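PDB 2GUJ: phage-like element PBSX protein xkdM from Bacillus subtilis, which is a protein of the phage tail tube family and probably builds the inner tail tube of the defective prophage particle PBSX. Local coordinates for residues F86-L92 and R103-Y107; L106-F111 and V130-E135. One frame throughout, in Å; residues are numbered along the deposited sequence.

Overall arrangement
Both contacts draw on the strand 103-109 and meet at its corner, sharing L106 and Y107, with centres about 10 Å apart. Contact 1 is a regular antiparallel hairpin, 86-92 against 103-107, in which backbone hydrogen bonds set the register while one sheet face is buried and the other carries polar groups. Contact 2, after the chain has turned, sets 106-111 against 130-135 with just two backbone hydrogen bonds and relies more on aromatic and aliphatic packing. Each combines a buried apolar side with a more accessible polar margin. They also touch directly: the F86 ring meets that of F111, and V109 packs against the backbone of 86-92.

Contact 1. Residues F86-L92 and R103-Y107; sequences FTLQAVL and RVTLY
Q89 sends its CG anti to the backbone N (chi1 -163°) and stays extended, whereas R103, starting from the same kind of first torsion, bends at chi2 and chi3; the bends bring NE beside the amide oxygen and put Q89 NE2 over one face of the guanidinium. The two planes stand 74° apart, and R103 NE reaches Q89 OE1 at 2.6 Å in a weak, bent hydrogen bond. On this face T105 CG2 also touches the glutamine chain at Q89 CG, 3.5 Å away.

The backbone follows the rule for antiparallel strands. A90 and V104 form a hydrogen-bonded pair, with V104 N to A90 O at 2.8 Å and A90 N to V104 O at 2.9 Å. L88 and L106 form the next such pair, though the bond from L88 N is weak. The side chains of L88 and L106 lie side by side on the other face, L88 CD2 to L106 CD2 4.1 Å.

That leucine face is buried against strand 21-33, where L88 touches I26, and A90 and L106 touch F29, while F86 packs on helix 68-79. Beyond the hairpin edges, strand 14-18 continues the sheet beside 86-92, and strand 136-138 does so beside 103-109.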
loop_
_atom_site.group_PDB
_atom_site.type_symbol
_atom_site.label_atom_id
_atom_site.label_comp_id
_atom_site.label_asym_id
_atom_site.label_seq_id
_atom_site.Cartn_x
_atom_site.Cartn_y
_atom_site.Cartn_z
ATOM N N PHE B 86 10.233 16.195 -2.114
ATOM C CA PHE B 86 10.821 16.062 -3.435
ATOM C C PHE B 86 9.687 16.145 -4.463
ATOM O O PHE B 86 8.510 15.971 -4.124
ATOM C CB PHE B 86 11.540 14.718 -3.592
ATOM C CG PHE B 86 12.028 14.124 -2.303
ATOM C CD1 PHE B 86 11.147 13.885 -1.253
ATOM C CD2 PHE B 86 13.356 13.748 -2.157
ATOM C CE1 PHE B 86 11.577 13.269 -0.074
ATOM C CE2 PHE B 86 13.801 13.127 -0.982
ATOM C CZ PHE B 86 12.906 12.889 0.063
ATOM N N THR B 87 10.041 16.435 -5.709
ATOM C CA THR B 87 9.065 16.519 -6.784
ATOM C C THR B 87 9.377 15.391 -7.754
ATOM O O THR B 87 10.399 15.422 -8.442
ATOM C CB THR B 87 9.173 17.849 -7.515
ATOM O OG1 THR B 87 8.578 18.866 -6.702
ATOM C CG2 THR B 87 8.490 17.781 -8.887
ATOM N N LEU B 88 8.494 14.400 -7.811
ATOM C CA LEU B 88 8.708 13.248 -8.672
ATOM C C LEU B 88 8.123 13.452 -10.063
ATOM O O LEU B 88 6.901 13.457 -10.244
ATOM C CB LEU B 88 8.121 11.992 -8.003
ATOM C CG LEU B 88 8.426 10.710 -8.786
ATOM C CD1 LEU B 88 8.110 9.457 -7.968
ATOM C CD2 LEU B 88 7.624 10.728 -10.078
ATOM N N GLN B 89 8.992 13.577 -11.058
ATOM C CA GLN B 89 8.513 13.805 -12.416
ATOM C C GLN B 89 8.823 12.655 -13.375
ATOM O O GLN B 89 9.909 12.586 -13.944
ATOM C CB GLN B 89 9.093 15.110 -12.951
ATOM C CG GLN B 89 8.350 15.633 -14.150
ATOM C CD GLN B 89 8.792 17.023 -14.539
ATOM O OE1 GLN B 89 8.317 17.585 -15.532
ATOM N NE2 GLN B 89 9.705 17.593 -13.756
ATOM N N ALA B 90 7.847 11.768 -13.563
ATOM C CA ALA B 90 8.018 10.600 -14.420
ATOM C C ALA B 90 7.194 10.630 -15.692
ATOM O O ALA B 90 6.573 11.639 -16.038
ATOM C CB ALA B 90 7.686 9.324 -13.635
ATOM N N VAL B 91 7.200 9.486 -16.371
ATOM C CA VAL B 91 6.464 9.301 -17.614
ATOM C C VAL B 91 5.229 8.434 -17.380
ATOM O O VAL B 91 5.340 7.283 -16.970
ATOM C CB VAL B 91 7.327 8.605 -18.687
ATOM C CG1 VAL B 91 6.437 8.153 -19.832
ATOM C CG2 VAL B 91 8.411 9.548 -19.197
ATOM N N LEU B 92 4.054 8.976 -17.672
ATOM C CA LEU B 92 2.817 8.238 -17.466
ATOM C C LEU B 92 2.762 6.910 -18.212
ATOM O O LEU B 92 3.244 6.805 -19.338
ATOM C CB LEU B 92 1.627 9.098 -17.870
ATOM C CG LEU B 92 0.290 8.568 -17.368
ATOM C CD1 LEU B 92 0.362 8.219 -15.890
ATOM C CD2 LEU B 92 -0.759 9.620 -17.618
ATOM N N ARG B 103 3.871 13.447 -19.437
ATOM C CA ARG B 103 4.664 13.448 -18.214
ATOM C C ARG B 103 3.753 13.659 -17.019
ATOM O O ARG B 103 2.782 14.410 -17.080
ATOM C CB ARG B 103 5.708 14.565 -18.245
ATOM C CG ARG B 103 6.573 14.611 -16.989
ATOM C CD ARG B 103 8.053 14.597 -17.339
ATOM N NE ARG B 103 8.624 15.934 -17.468
ATOM C CZ ARG B 103 9.864 16.167 -17.877
ATOM N NH1 ARG B 103 10.656 15.154 -18.205
ATOM N NH2 ARG B 103 10.323 17.409 -17.925
ATOM N N VAL B 104 4.090 13.001 -15.925
ATOM C CA VAL B 104 3.321 13.109 -14.703
ATOM C C VAL B 104 4.235 13.633 -13.627
ATOM O O VAL B 104 5.326 13.102 -13.434
ATOM C CB VAL B 104 2.855 11.745 -14.238
ATOM C CG1 VAL B 104 1.790 11.890 -13.182
ATOM C CG2 VAL B 104 2.366 10.958 -15.415
ATOM N N THR B 105 3.828 14.681 -12.934
ATOM C CA THR B 105 4.665 15.146 -11.853
ATOM C C THR B 105 3.848 14.905 -10.594
ATOM O O THR B 105 2.619 14.865 -10.648
ATOM C CB THR B 105 4.992 16.627 -11.976
ATOM O OG1 THR B 105 3.926 17.392 -11.410
ATOM C CG2 THR B 105 5.191 17.012 -13.444
ATOM N N LEU B 106 4.521 14.699 -9.471
ATOM C CA LEU B 106 3.833 14.482 -8.203
ATOM C C LEU B 106 4.364 15.506 -7.248
ATOM O O LEU B 106 5.420 15.320 -6.639
ATOM C CB LEU B 106 4.104 13.088 -7.645
ATOM C CG LEU B 106 3.247 11.979 -8.257
ATOM C CD1 LEU B 106 1.776 12.370 -8.173
ATOM C CD2 LEU B 106 3.636 11.770 -9.692
ATOM N N TYR B 107 3.632 16.600 -7.116
ATOM C CA TYR B 107 4.069 17.650 -6.224
ATOM C C TYR B 107 4.084 17.179 -4.800
ATOM O O TYR B 107 3.174 16.494 -4.342
ATOM C CB TYR B 107 3.184 18.874 -6.371
ATOM C CG TYR B 107 3.123 19.335 -7.797
ATOM C CD1 TYR B 107 4.228 19.193 -8.644
ATOM C CD2 TYR B 107 1.960 19.889 -8.315
ATOM C CE1 TYR B 107 4.169 19.582 -9.971
ATOM C CE2 TYR B 107 1.888 20.282 -9.642
ATOM C CZ TYR B 107 2.997 20.121 -10.468
ATOM O OH TYR B 107 2.903 20.451 -11.801
#

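Contact 2. Residues L106-F111 and V130-E135; sequences LYDVNF and VPFTFE
V130 opens the contact by bringing CG1 to 4.1 Å from F111 CD2, an apolar touch at the far end of the paired segments. At P131 it is the backbone that matters: its carbonyl O lies at the edge of the F111 ring, close to the ring plane, and also receives a weak hydrogen bond from K115.

F132 follows. Its side chain lies beside that of F111 and points the same way; their rings meet obliquely, centroids 5.6 Å apart and planes at 71°. With CG set between backbone N and carbonyl carbon (chi1 73°), the F132 ring also brings its CD1 to V109 CB, 4.0 Å away. F86 and F63 also meet the F111 ring, so several apolar side chains gather here.

T133 has its CB directed away and contributes its backbone: T133 N donates to N110 O at 3.1 Å, approaching from well above the carbonyl plane. At F134 the ring is covered on one face by L106 CD1, 4.0 Å from the ring centroid in a CH-pi contact displaced toward the rim. The CA of F134 also makes a CA-H...O contact with D108 O.

E135 closes the walk. Its N donates to Y107 O at 2.9 Å, gripping the type II turn from L106 to V109 at its second residue. E135 CB meets D108 CB at 3.8 Å, while the carboxylates stay farther apart.

The chemistry is thus divided: two backbone hydrogen bonds fix the alignment, and phenylalanine rings with L106 and V109 fill the buried side. At the partly exposed end, the nearby like charges of D108 and E135 probably disfavour each other somewhat.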
loop_
_atom_site.group_PDB
_atom_site.type_symbol
_atom_site.label_atom_id
_atom_site.label_comp_id
_atom_site.label_asym_id
_atom_site.label_seq_id
_atom_site.Cartn_x
_atom_site.Cartn_y
_atom_site.Cartn_z
ATOM N N LEU B 106 4.521 14.699 -9.471
ATOM C CA LEU B 106 3.833 14.482 -8.203
ATOM C C LEU B 106 4.364 15.506 -7.248
ATOM O O LEU B 106 5.420 15.320 -6.639
ATOM C CB LEU B 106 4.104 13.088 -7.645
ATOM C CG LEU B 106 3.247 11.979 -8.257
ATOM C CD1 LEU B 106 1.776 12.370 -8.173
ATOM C CD2 LEU B 106 3.636 11.770 -9.692
ATOM N N TYR B 107 3.632 16.600 -7.116
ATOM C CA TYR B 107 4.069 17.650 -6.224
ATOM C C TYR B 107 4.084 17.179 -4.800
ATOM O O TYR B 107 3.174 16.494 -4.342
ATOM C CB TYR B 107 3.184 18.874 -6.371
ATOM C CG TYR B 107 3.123 19.335 -7.797
ATOM C CD1 TYR B 107 4.228 19.193 -8.644
ATOM C CD2 TYR B 107 1.960 19.889 -8.315
ATOM C CE1 TYR B 107 4.169 19.582 -9.971
ATOM C CE2 TYR B 107 1.888 20.282 -9.642
ATOM C CZ TYR B 107 2.997 20.121 -10.468
ATOM O OH TYR B 107 2.903 20.451 -11.801
ATOM N N ASP B 108 5.170 17.527 -4.133
ATOM C CA ASP B 108 5.395 17.194 -2.748
ATOM C C ASP B 108 5.309 15.743 -2.339
ATOM O O ASP B 108 4.772 15.430 -1.274
ATOM C CB ASP B 108 4.494 18.047 -1.866
ATOM C CG ASP B 108 5.186 19.307 -1.416
ATOM O OD1 ASP B 108 5.897 19.935 -2.234
ATOM O OD2 ASP B 108 5.026 19.662 -0.236
ATOM N N VAL B 109 5.829 14.854 -3.182
ATOM C CA VAL B 109 5.866 13.443 -2.827
ATOM C C VAL B 109 6.771 13.510 -1.602
ATOM O O VAL B 109 7.636 14.381 -1.535
ATOM C CB VAL B 109 6.556 12.581 -3.912
ATOM C CG1 VAL B 109 7.013 13.465 -5.062
ATOM C CG2 VAL B 109 7.743 11.824 -3.307
ATOM N N ASN B 110 6.596 12.604 -0.648
ATOM C CA ASN B 110 7.424 12.653 0.552
ATOM C C ASN B 110 7.548 11.347 1.320
ATOM O O ASN B 110 6.569 10.858 1.870
ATOM C CB ASN B 110 6.865 13.736 1.466
ATOM C CG ASN B 110 7.400 13.647 2.884
ATOM O OD1 ASN B 110 8.487 13.115 3.118
ATOM N ND2 ASN B 110 6.647 14.192 3.839
ATOM N N PHE B 111 8.755 10.788 1.358
ATOM C CA PHE B 111 8.997 9.540 2.090
ATOM C C PHE B 111 9.581 9.818 3.462
ATOM O O PHE B 111 9.773 10.965 3.854
ATOM C CB PHE B 111 10.013 8.642 1.393
ATOM C CG PHE B 111 10.102 8.845 -0.071
ATOM C CD1 PHE B 111 10.750 9.961 -0.598
ATOM C CD2 PHE B 111 9.537 7.914 -0.936
ATOM C CE1 PHE B 111 10.836 10.147 -1.978
ATOM C CE2 PHE B 111 9.609 8.076 -2.311
ATOM C CZ PHE B 111 10.259 9.194 -2.844
ATOM N N VAL B 130 9.087 1.628 -1.670
ATOM C CA VAL B 130 8.988 2.595 -0.611
ATOM C C VAL B 130 7.721 3.396 -0.677
ATOM O O VAL B 130 7.280 3.789 -1.755
ATOM C CB VAL B 130 10.157 3.538 -0.623
ATOM C CG1 VAL B 130 10.225 4.266 0.703
ATOM C CG2 VAL B 130 11.423 2.752 -0.898
ATOM N N PRO B 131 7.098 3.620 0.489
ATOM C CA PRO B 131 5.850 4.390 0.587
ATOM C C PRO B 131 6.175 5.865 0.520
ATOM O O PRO B 131 7.309 6.256 0.779
ATOM C CB PRO B 131 5.296 3.987 1.955
ATOM C CG PRO B 131 5.909 2.604 2.188
ATOM C CD PRO B 131 7.324 2.835 1.717
ATOM N N PHE B 132 5.201 6.690 0.167
ATOM C CA PHE B 132 5.447 8.122 0.105
ATOM C C PHE B 132 4.117 8.807 -0.015
ATOM O O PHE B 132 3.126 8.153 -0.309
ATOM C CB PHE B 132 6.356 8.456 -1.082
ATOM C CG PHE B 132 5.685 8.342 -2.417
ATOM C CD1 PHE B 132 4.716 9.264 -2.805
ATOM C CD2 PHE B 132 6.025 7.317 -3.297
ATOM C CE1 PHE B 132 4.091 9.170 -4.043
ATOM C CE2 PHE B 132 5.400 7.215 -4.546
ATOM C CZ PHE B 132 4.431 8.146 -4.919
ATOM N N THR B 133 4.060 10.108 0.213
ATOM C CA THR B 133 2.764 10.752 0.108
ATOM C C THR B 133 2.821 12.109 -0.546
ATOM O O THR B 133 3.195 13.109 0.077
ATOM C CB THR B 133 2.077 10.914 1.476
ATOM O OG1 THR B 133 2.747 11.935 2.230
ATOM C CG2 THR B 133 2.112 9.607 2.248
ATOM N N PHE B 134 2.427 12.142 -1.812
ATOM C CA PHE B 134 2.420 13.381 -2.570
ATOM C C PHE B 134 1.251 14.228 -2.106
ATOM O O PHE B 134 0.334 13.709 -1.491
ATOM C CB PHE B 134 2.281 13.083 -4.059
ATOM C CG PHE B 134 1.020 12.363 -4.416
ATOM C CD1 PHE B 134 0.856 11.013 -4.114
ATOM C CD2 PHE B 134 -0.001 13.037 -5.065
ATOM C CE1 PHE B 134 -0.306 10.350 -4.457
ATOM C CE2 PHE B 134 -1.163 12.394 -5.412
ATOM C CZ PHE B 134 -1.321 11.041 -5.108
ATOM N N GLU B 135 1.286 15.524 -2.387
ATOM C CA GLU B 135 0.206 16.415 -1.976
ATOM C C GLU B 135 -0.543 16.940 -3.183
ATOM O O GLU B 135 -1.488 17.710 -3.047
ATOM C CB GLU B 135 0.759 17.594 -1.171
ATOM C CG GLU B 135 0.422 17.562 0.299
ATOM C CD GLU B 135 0.800 16.242 0.948
ATOM O OE1 GLU B 135 -0.017 15.292 0.861
ATOM O OE2 GLU B 135 1.909 16.154 1.539
#